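Local coordinates for xyloglucan-specific endo-beta-1,4-glucanase BoGH9A (Bacteroides ovatus, PDB 6DHT), which cleaves the beta-1,4-glucan backbone of xyloglucan at internal linkages, releasing xyloglucan oligosaccharides, at residues Y25-E30 against F97-S102; L144-A149 against Y259-S264; S151-A156 against D230-G235. All blocks are in the same frame, centred on the assembly; numbering follows the deposited sequence.

Interaction 1 belongs to the N-terminal Ig-like domain, whereas interactions 2 and 3 both lie in the family 9 catalytic region, across the centre of the chain from it. The centres of interactions 1 and 2 are about 50 Å apart, those of interactions 1 and 3 about 55 Å. Interactions 2 and 3 are neighbours, about 10 Å between centres, and touch directly: K263 NZ forms 2.8 Å salt bridges with both D230 OD2 and D233 OD2, while I145 CG2 packs on R154 O. Interaction 2 is the nearer to the active site, the side chain of V261 about 12 Å from that of D171, the predicted nucleophile, without touching it; interactions 1 and 3 are remote from the annotated sites.

Interaction 1: Y25-E30 against F97-S102; sequences YYPNQE and FLIKDS
Y25 and I99 are joined by a single backbone bridge made of two hydrogen bonds, both using the main chain of Y25. Y25 N donates to L98 O (3.0 Å), and Y25 O accepts from K100 N at 2.9 Å. The same Y25 O takes a CA-H...O contact from I99 CA at 3.2 Å.

The aromatic component is an offset edge-to-face pair. The Y25 edge, through CD2 and CE2, is turned to the F97 face, with planes at 86° and centroids of the Y25 and F97 rings 5.8 Å apart; the nearest atoms are Y25 CD2 and F97 CD1, at 3.9 Å.

Among the other contacts, I99 CG2 reaches P27 CA at 3.6 Å, and the D101 side chain crosses that of P27 at about a right angle, its OD1 3.6 Å from P27 CG. Y26 CE1 lies 3.5 Å from S102 N, while its hydroxyl is hydrogen-bonded to D565 and L104 N. Y26 also opens a type I turn ending at Q29, whose OE1 accepts from Y26 N.

The bridge thus ties the loop between strands 18-19 and 32-35 of one sheet to outermost strand 93-99 of the other, within a two-sheet Ig-like fold.

Interaction 2: L144-A149 against Y259-S264; sequences LIHPSA and YVVQKS
H146 and Y259 meet as an offset edge-to-face pair: the imidazole edge faces the phenol ring, planes 87° apart, with 5.5 Å between the centroids of the H146 and Y259 rings. H146 CG is anti to the backbone N (chi1 -167°), and the ring it carries has V261 CG1 over a face and CD2 directed at Y259 CD2. The Y259 ring is also flanked by L144, whose side chain runs beside it in the same direction, L144 CB coming to 3.6 Å from Y259 CD2. The next pair, I145 and V260, leaves for the other sheet face, where their side chains cross obliquely and I145 CD1 meets V260 CG2 at 3.6 Å.

Successive residues of an extended strand face opposite ways, and the parallel register puts L144 beside Y259 and I145 beside V260; V260 N donates to L144 O (3.0 Å) and H146 N to V260 O (3.1 Å). Beyond the strands, S148 OG accepts from Q262 N at 3.1 Å and is hydrogen-bonded to H146 ND1 at 2.7 Å. Water 1 bridges S148 O and K263 N, and water 2 links A149 O to K263 NZ.

Chemically, the imidazole is held at both nitrogens: ND1 by the S148 hydroxyl and by S148 N, which comes tilted from the ring plane, and NE2 by P326 O. These bonds would restrict rotation of the buried ring, and S148 OG couples it to the Q262 backbone.

Interaction 3: S151-A156 against D230-G235; sequences SPDRPA and DPEDGG
R154 reaches P231 because its CG stands anti to the carbonyl carbon (chi1 -71°) and the chain then runs extended from CG to NE. The two side chains meet tip to tip: P231 CD lies over one face of the guanidinium, toward its rim, and is 3.5 Å from R154 NH2. NH1 of the same group is hydrogen-bonded to the hydroxyl of Y237, which holds the arginine end beside the proline.

A second approach joins D230 and S151. With D230 CG anti to the backbone N (chi1 -179°), the carboxylate is carried toward S151, and S151 OG is 3.4 Å from D230 OD2. Water 3 bridges the two side chains, donating to D230 OD1 at 2.7 Å and hydrogen-bonded to S151 OG at 3.1 Å.

Both partners are compact turns on loops of the catalytic domain: segment 151-156 lies between strands 143-145 and 159-160, while the loop holding D230 to G235 follows helix 213-226. S151 to R154 form a type I turn, closed by backbone hydrogen bonds in both directions between its end residues. The opposing loop contains two successive Asx turns. D230 OD1 accepts from E232 N at 2.9 Å, met from above the carboxylate plane, and D233 OD1 accepts likewise from G235 N.

D230 OD2 and D233 OD2 share the ammonium group of K263, consistent with both carboxylates being ionised. That lysine belongs to the segment paired with 144-149.

Toward solvent, the exposed side chains of D153 and E232 cross at about a right angle, D153 OD2 resting 3.7 Å from E232 CG. D153 OD2 and E232 OE2 are 4.2 Å apart, so like charges here probably repel each other somewhat.

Interaction 1: Y25-E30 against F97-S102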
loop_
_atom_site.group_PDB
_atom_site.type_symbol
_atom_site.label_atom_id
_atom_site.label_comp_id
_atom_site.label_asym_id
_atom_site.label_seq_id
_atom_site.Cartn_x
_atom_site.Cartn_y
_atom_site.Cartn_z
ATOM N N TYR A 25 -16.686 -8.054 -11.739
ATOM C CA TYR A 25 -16.089 -7.469 -12.933
ATOM C C TYR A 25 -16.801 -6.226 -13.392
ATOM O O TYR A 25 -18.021 -6.124 -13.288
ATOM C CB TYR A 25 -16.139 -8.462 -14.096
ATOM C CG TYR A 25 -15.515 -9.770 -13.767
ATOM C CD1 TYR A 25 -14.140 -9.980 -13.893
ATOM C CD2 TYR A 25 -16.298 -10.828 -13.335
ATOM C CE1 TYR A 25 -13.562 -11.187 -13.561
ATOM C CE2 TYR A 25 -15.734 -12.037 -13.017
ATOM C CZ TYR A 25 -14.368 -12.214 -13.136
ATOM O OH TYR A 25 -13.787 -13.417 -12.815
ATOM N N TYR A 26 -16.038 -5.261 -13.900
ATOM C CA TYR A 26 -16.659 -4.112 -14.554
ATOM C C TYR A 26 -17.265 -4.553 -15.888
ATOM O O TYR A 26 -16.746 -5.490 -16.510
ATOM C CB TYR A 26 -15.650 -2.979 -14.812
ATOM C CG TYR A 26 -15.131 -2.328 -13.537
ATOM C CD1 TYR A 26 -15.811 -1.285 -12.934
ATOM C CD2 TYR A 26 -13.994 -2.820 -12.917
ATOM C CE1 TYR A 26 -15.347 -0.712 -11.745
ATOM C CE2 TYR A 26 -13.521 -2.256 -11.734
ATOM C CZ TYR A 26 -14.213 -1.233 -11.151
ATOM O OH TYR A 26 -13.733 -0.723 -9.973
ATOM N N PRO A 27 -18.321 -3.853 -16.350
ATOM C CA PRO A 27 -18.975 -4.299 -17.592
ATOM C C PRO A 27 -18.041 -4.438 -18.797
ATOM O O PRO A 27 -18.223 -5.371 -19.587
ATOM C CB PRO A 27 -20.013 -3.211 -17.838
ATOM C CG PRO A 27 -20.393 -2.754 -16.481
ATOM C CD PRO A 27 -19.067 -2.752 -15.719
ATOM N N ASN A 28 -17.067 -3.539 -18.944
ATOM C CA ASN A 28 -16.158 -3.607 -20.080
ATOM C C ASN A 28 -14.823 -4.245 -19.788
ATOM O O ASN A 28 -13.935 -4.227 -20.629
ATOM C CB ASN A 28 -15.939 -2.220 -20.665
ATOM C CG ASN A 28 -17.175 -1.691 -21.342
ATOM O OD1 ASN A 28 -17.936 -2.452 -21.963
ATOM N ND2 ASN A 28 -17.403 -0.389 -21.210
ATOM N N GLN A 29 -14.692 -4.845 -18.605
ATOM C CA GLN A 29 -13.451 -5.504 -18.214
ATOM C C GLN A 29 -13.265 -6.822 -18.934
ATOM O O GLN A 29 -14.239 -7.457 -19.337
ATOM C CB GLN A 29 -13.469 -5.759 -16.699
ATOM C CG GLN A 29 -12.115 -6.028 -16.085
ATOM C CD GLN A 29 -12.220 -6.410 -14.614
ATOM O OE1 GLN A 29 -13.158 -5.991 -13.925
ATOM N NE2 GLN A 29 -11.283 -7.221 -14.136
ATOM N N GLU A 30 -12.018 -7.228 -19.086
ATOM C CA GLU A 30 -11.710 -8.609 -19.388
ATOM C C GLU A 30 -12.268 -9.436 -18.234
ATOM O O GLU A 30 -12.176 -9.050 -17.056
ATOM C CB GLU A 30 -10.204 -8.781 -19.529
ATOM C CG GLU A 30 -9.709 -10.170 -19.887
ATOM C CD GLU A 30 -8.194 -10.191 -20.014
ATOM O OE1 GLU A 30 -7.499 -10.404 -19.002
ATOM O OE2 GLU A 30 -7.680 -9.941 -21.122
ATOM N N PHE A 97 -21.347 -14.820 -9.824
ATOM C CA PHE A 97 -20.530 -13.609 -9.823
ATOM C C PHE A 97 -21.329 -12.434 -10.343
ATOM O O PHE A 97 -22.390 -12.598 -10.946
ATOM C CB PHE A 97 -19.274 -13.823 -10.670
ATOM C CG PHE A 97 -19.545 -14.008 -12.141
ATOM C CD1 PHE A 97 -19.573 -12.916 -12.992
ATOM C CD2 PHE A 97 -19.765 -15.268 -12.676
ATOM C CE1 PHE A 97 -19.818 -13.064 -14.354
ATOM C CE2 PHE A 97 -20.010 -15.419 -14.033
ATOM C CZ PHE A 97 -20.036 -14.336 -14.869
ATOM N N LEU A 98 -20.806 -11.235 -10.118
ATOM C CA LEU A 98 -21.471 -10.008 -10.524
ATOM C C LEU A 98 -20.674 -9.295 -11.584
ATOM O O LEU A 98 -19.436 -9.264 -11.540
ATOM C CB LEU A 98 -21.634 -9.065 -9.330
ATOM C CG LEU A 98 -22.491 -9.536 -8.153
ATOM C CD1 LEU A 98 -22.495 -8.498 -7.056
ATOM C CD2 LEU A 98 -23.913 -9.812 -8.587
ATOM N N ILE A 99 -21.399 -8.693 -12.523
ATOM C CA ILE A 99 -20.840 -7.699 -13.421
ATOM C C ILE A 99 -21.544 -6.410 -13.048
ATOM O O ILE A 99 -22.768 -6.348 -13.058
ATOM C CB ILE A 99 -21.118 -8.041 -14.907
ATOM C CG1 ILE A 99 -20.425 -9.348 -15.288
ATOM C CG2 ILE A 99 -20.632 -6.899 -15.779
ATOM C CD1 ILE A 99 -20.723 -9.814 -16.744
ATOM N N LYS A 100 -20.801 -5.373 -12.671
ATOM C CA LYS A 100 -21.440 -4.151 -12.203
ATOM C C LYS A 100 -20.465 -2.992 -12.246
ATOM O O LYS A 100 -19.246 -3.189 -12.199
ATOM C CB LYS A 100 -21.954 -4.319 -10.778
ATOM C CG LYS A 100 -20.861 -4.550 -9.769
ATOM C CD LYS A 100 -21.395 -4.996 -8.424
ATOM C CE LYS A 100 -22.024 -3.871 -7.631
ATOM N NZ LYS A 100 -22.587 -4.402 -6.352
ATOM N N ASP A 101 -21.004 -1.792 -12.374
ATOM C CA ASP A 101 -20.215 -0.592 -12.158
ATOM C C ASP A 101 -19.665 -0.543 -10.728
ATOM O O ASP A 101 -20.246 -1.090 -9.789
ATOM C CB ASP A 101 -21.078 0.643 -12.396
ATOM C CG ASP A 101 -21.447 0.823 -13.837
ATOM O OD1 ASP A 101 -20.704 0.346 -14.720
ATOM O OD2 ASP A 101 -22.471 1.496 -14.085
ATOM N N SER A 102 -18.519 0.123 -10.604
ATOM C CA SER A 102 -17.911 0.446 -9.309
ATOM C C SER A 102 -17.642 -0.794 -8.474
ATOM O O SER A 102 -17.754 -0.762 -7.250
ATOM C CB SER A 102 -18.808 1.395 -8.540
ATOM O OG SER A 102 -18.912 2.637 -9.227
#

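Interaction 2: L144-A149 against Y259-S264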
loop_
_atom_site.group_PDB
_atom_site.type_symbol
_atom_site.label_atom_id
_atom_site.label_comp_id
_atom_site.label_asym_id
_atom_site.label_seq_id
_atom_site.Cartn_x
_atom_site.Cartn_y
_atom_site.Cartn_z
ATOM N N LEU A 144 10.020 8.777 26.032
ATOM C CA LEU A 144 11.393 9.051 26.454
ATOM C C LEU A 144 12.356 9.196 25.293
ATOM O O LEU A 144 12.330 8.412 24.344
ATOM C CB LEU A 144 11.900 7.902 27.325
ATOM C CG LEU A 144 11.816 8.063 28.843
ATOM C CD1 LEU A 144 10.503 8.678 29.292
ATOM C CD2 LEU A 144 12.022 6.702 29.488
ATOM N N ILE A 145 13.226 10.194 25.376
ATOM C CA ILE A 145 14.385 10.234 24.503
ATOM C C ILE A 145 15.302 9.087 24.902
ATOM O O ILE A 145 15.909 9.107 25.976
ATOM C CB ILE A 145 15.152 11.576 24.620
ATOM C CG1 ILE A 145 14.265 12.761 24.220
ATOM C CG2 ILE A 145 16.425 11.542 23.788
ATOM C CD1 ILE A 145 13.866 12.824 22.732
ATOM N N HIS A 146 15.376 8.069 24.059
ATOM C CA HIS A 146 16.327 6.983 24.202
ATOM C C HIS A 146 17.750 7.544 24.158
ATOM O O HIS A 146 17.973 8.597 23.573
ATOM C CB HIS A 146 16.113 6.007 23.057
ATOM C CG HIS A 146 16.806 4.694 23.217
ATOM N ND1 HIS A 146 17.978 4.390 22.560
ATOM C CD2 HIS A 146 16.477 3.590 23.926
ATOM C CE1 HIS A 146 18.340 3.157 22.856
ATOM N NE2 HIS A 146 17.440 2.644 23.678
ATOM N N PRO A 147 18.713 6.864 24.807
ATOM C CA PRO A 147 20.084 7.372 24.715
ATOM C C PRO A 147 20.582 7.542 23.274
ATOM O O PRO A 147 21.353 8.462 23.014
ATOM C CB PRO A 147 20.890 6.300 25.452
ATOM C CG PRO A 147 19.950 5.795 26.486
ATOM C CD PRO A 147 18.592 5.798 25.820
ATOM N N SER A 148 20.129 6.692 22.355
ATOM C CA SER A 148 20.549 6.797 20.957
ATOM C C SER A 148 20.031 8.074 20.283
ATOM O O SER A 148 20.547 8.486 19.240
ATOM C CB SER A 148 20.057 5.596 20.166
ATOM O OG SER A 148 18.642 5.542 20.196
ATOM N N ALA A 149 19.026 8.704 20.883
ATOM C CA ALA A 149 18.390 9.879 20.303
ATOM C C ALA A 149 18.761 11.186 20.996
ATOM O O ALA A 149 18.290 12.247 20.592
ATOM C CB ALA A 149 16.862 9.700 20.309
ATOM N N TYR A 259 9.671 4.900 23.557
ATOM C CA TYR A 259 10.874 5.683 23.273
ATOM C C TYR A 259 10.881 6.210 21.850
ATOM O O TYR A 259 10.307 5.578 20.971
ATOM C CB TYR A 259 12.136 4.829 23.409
ATOM C CG TYR A 259 12.416 4.290 24.794
ATOM C CD1 TYR A 259 11.856 3.104 25.215
ATOM C CD2 TYR A 259 13.269 4.960 25.655
ATOM C CE1 TYR A 259 12.111 2.596 26.474
ATOM C CE2 TYR A 259 13.539 4.457 26.924
ATOM C CZ TYR A 259 12.950 3.278 27.323
ATOM O OH TYR A 259 13.201 2.759 28.575
ATOM N N VAL A 260 11.532 7.345 21.629
ATOM C CA VAL A 260 11.996 7.714 20.287
ATOM C C VAL A 260 13.484 7.408 20.226
ATOM O O VAL A 260 14.225 7.624 21.198
ATOM C CB VAL A 260 11.689 9.185 19.874
ATOM C CG1 VAL A 260 10.178 9.439 19.833
ATOM C CG2 VAL A 260 12.377 10.174 20.790
ATOM N N VAL A 261 13.913 6.845 19.111
ATOM C CA VAL A 261 15.286 6.414 18.942
ATOM C C VAL A 261 16.041 7.220 17.879
ATOM O O VAL A 261 15.504 8.178 17.288
ATOM C CB VAL A 261 15.328 4.925 18.636
ATOM C CG1 VAL A 261 14.664 4.146 19.765
ATOM C CG2 VAL A 261 14.617 4.633 17.314
ATOM N N GLN A 262 17.294 6.805 17.678
ATOM C CA GLN A 262 18.275 7.431 16.795
ATOM C C GLN A 262 17.701 8.080 15.536
ATOM O O GLN A 262 16.953 7.449 14.791
ATOM C CB GLN A 262 19.289 6.371 16.362
ATOM C CG GLN A 262 20.471 6.890 15.551
ATOM C CD GLN A 262 20.996 5.869 14.541
ATOM O OE1 GLN A 262 21.479 4.797 14.910
ATOM N NE2 GLN A 262 20.884 6.197 13.247
ATOM N N LYS A 263 18.086 9.323 15.297
ATOM C CA LYS A 263 17.802 9.993 14.029
ATOM C C LYS A 263 18.462 9.248 12.874
ATOM O O LYS A 263 19.581 8.764 13.004
ATOM C CB LYS A 263 18.328 11.429 14.087
ATOM C CG LYS A 263 17.629 12.318 15.087
ATOM C CD LYS A 263 18.438 13.598 15.302
ATOM C CE LYS A 263 17.752 14.545 16.256
ATOM N NZ LYS A 263 18.741 15.454 16.928
ATOM N N SER A 264 17.778 9.143 11.730
ATOM C CA SER A 264 18.363 8.473 10.566
ATOM C C SER A 264 18.193 9.336 9.320
ATOM O O SER A 264 17.296 10.169 9.254
ATOM C CB SER A 264 17.728 7.112 10.336
ATOM O OG SER A 264 16.376 7.263 9.929
HETATM O O HOH W 1 19.945 10.520 17.178
HETATM O O HOH W 2 19.942 13.160 18.444
#

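Interaction 3: S151-A156 against D230-G235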
loop_
_atom_site.group_PDB
_atom_site.type_symbol
_atom_site.label_atom_id
_atom_site.label_comp_id
_atom_site.label_asym_id
_atom_site.label_seq_id
_atom_site.Cartn_x
_atom_site.Cartn_y
_atom_site.Cartn_z
ATOM N N SER A 151 20.171 14.654 22.433
ATOM C CA SER A 151 20.769 15.864 21.874
ATOM C C SER A 151 21.079 16.839 23.026
ATOM O O SER A 151 20.638 16.610 24.155
ATOM C CB SER A 151 19.818 16.483 20.848
ATOM O OG SER A 151 18.644 16.984 21.462
ATOM N N PRO A 152 21.845 17.915 22.756
ATOM C CA PRO A 152 22.222 18.855 23.823
ATOM C C PRO A 152 21.061 19.274 24.712
ATOM O O PRO A 152 21.152 19.154 25.935
ATOM C CB PRO A 152 22.741 20.062 23.045
ATOM C CG PRO A 152 23.358 19.468 21.848
ATOM C CD PRO A 152 22.468 18.292 21.474
ATOM N N ASP A 153 19.979 19.738 24.100
ATOM C CA ASP A 153 18.820 20.198 24.848
ATOM C C ASP A 153 17.870 19.063 25.230
ATOM O O ASP A 153 16.866 19.304 25.904
ATOM C CB ASP A 153 18.064 21.259 24.043
ATOM C CG ASP A 153 18.915 22.483 23.750
ATOM O OD1 ASP A 153 19.994 22.628 24.370
ATOM O OD2 ASP A 153 18.500 23.304 22.906
ATOM N N ARG A 154 18.185 17.839 24.795
ATOM C CA ARG A 154 17.346 16.671 25.067
ATOM C C ARG A 154 18.205 15.486 25.473
ATOM O O ARG A 154 18.486 14.604 24.669
ATOM C CB ARG A 154 16.503 16.292 23.840
ATOM C CG ARG A 154 15.391 17.266 23.542
ATOM C CD ARG A 154 14.580 16.869 22.308
ATOM N NE ARG A 154 13.373 17.680 22.222
ATOM C CZ ARG A 154 12.397 17.492 21.341
ATOM N NH1 ARG A 154 12.482 16.508 20.458
ATOM N NH2 ARG A 154 11.340 18.287 21.360
ATOM N N PRO A 155 18.653 15.469 26.738
ATOM C CA PRO A 155 19.435 14.328 27.211
ATOM C C PRO A 155 18.581 13.074 27.347
ATOM O O PRO A 155 17.365 13.185 27.496
ATOM C CB PRO A 155 19.941 14.791 28.585
ATOM C CG PRO A 155 18.996 15.884 29.000
ATOM C CD PRO A 155 18.557 16.547 27.736
ATOM N N ALA A 156 19.218 11.909 27.286
ATOM C CA ALA A 156 18.546 10.640 27.510
ATOM C C ALA A 156 17.611 10.736 28.705
ATOM O O ALA A 156 17.998 11.229 29.769
ATOM C CB ALA A 156 19.558 9.557 27.725
ATOM N N ASP A 230 13.366 16.956 15.710
ATOM C CA ASP A 230 14.046 17.716 16.766
ATOM C C ASP A 230 13.979 19.189 16.367
ATOM O O ASP A 230 14.454 19.543 15.292
ATOM C CB ASP A 230 15.488 17.229 16.865
ATOM C CG ASP A 230 16.291 17.944 17.956
ATOM O OD1 ASP A 230 15.937 19.079 18.336
ATOM O OD2 ASP A 230 17.291 17.347 18.418
ATOM N N PRO A 231 13.373 20.048 17.212
ATOM C CA PRO A 231 13.168 21.450 16.832
ATOM C C PRO A 231 14.459 22.245 16.694
ATOM O O PRO A 231 14.409 23.356 16.182
ATOM C CB PRO A 231 12.332 22.011 17.983
ATOM C CG PRO A 231 12.652 21.136 19.139
ATOM C CD PRO A 231 12.880 19.778 18.575
ATOM N N GLU A 232 15.584 21.678 17.117
ATOM C CA GLU A 232 16.865 22.348 16.945
ATOM C C GLU A 232 17.491 21.981 15.610
ATOM O O GLU A 232 17.398 22.754 14.654
ATOM C CB GLU A 232 17.809 22.025 18.105
ATOM C CG GLU A 232 17.310 22.527 19.455
ATOM C CD GLU A 232 17.005 24.019 19.456
ATOM O OE1 GLU A 232 17.886 24.808 19.053
ATOM O OE2 GLU A 232 15.878 24.401 19.850
ATOM N N ASP A 233 18.095 20.801 15.519
ATOM C CA ASP A 233 18.891 20.466 14.339
ATOM C C ASP A 233 18.087 19.990 13.119
ATOM O O ASP A 233 18.659 19.800 12.048
ATOM C CB ASP A 233 19.958 19.432 14.686
ATOM C CG ASP A 233 19.384 18.068 14.997
ATOM O OD1 ASP A 233 18.141 17.923 15.056
ATOM O OD2 ASP A 233 20.190 17.134 15.190
ATOM N N GLY A 234 16.781 19.792 13.282
ATOM C CA GLY A 234 15.927 19.407 12.157
ATOM C C GLY A 234 15.899 17.914 11.852
ATOM O O GLY A 234 15.167 17.481 10.961
ATOM N N GLY A 235 16.688 17.120 12.569
ATOM C CA GLY A 235 16.725 15.687 12.347
ATOM C C GLY A 235 15.457 15.016 12.841
ATOM O O GLY A 235 14.667 15.613 13.577
HETATM O O HOH W 3 16.716 19.337 20.931
#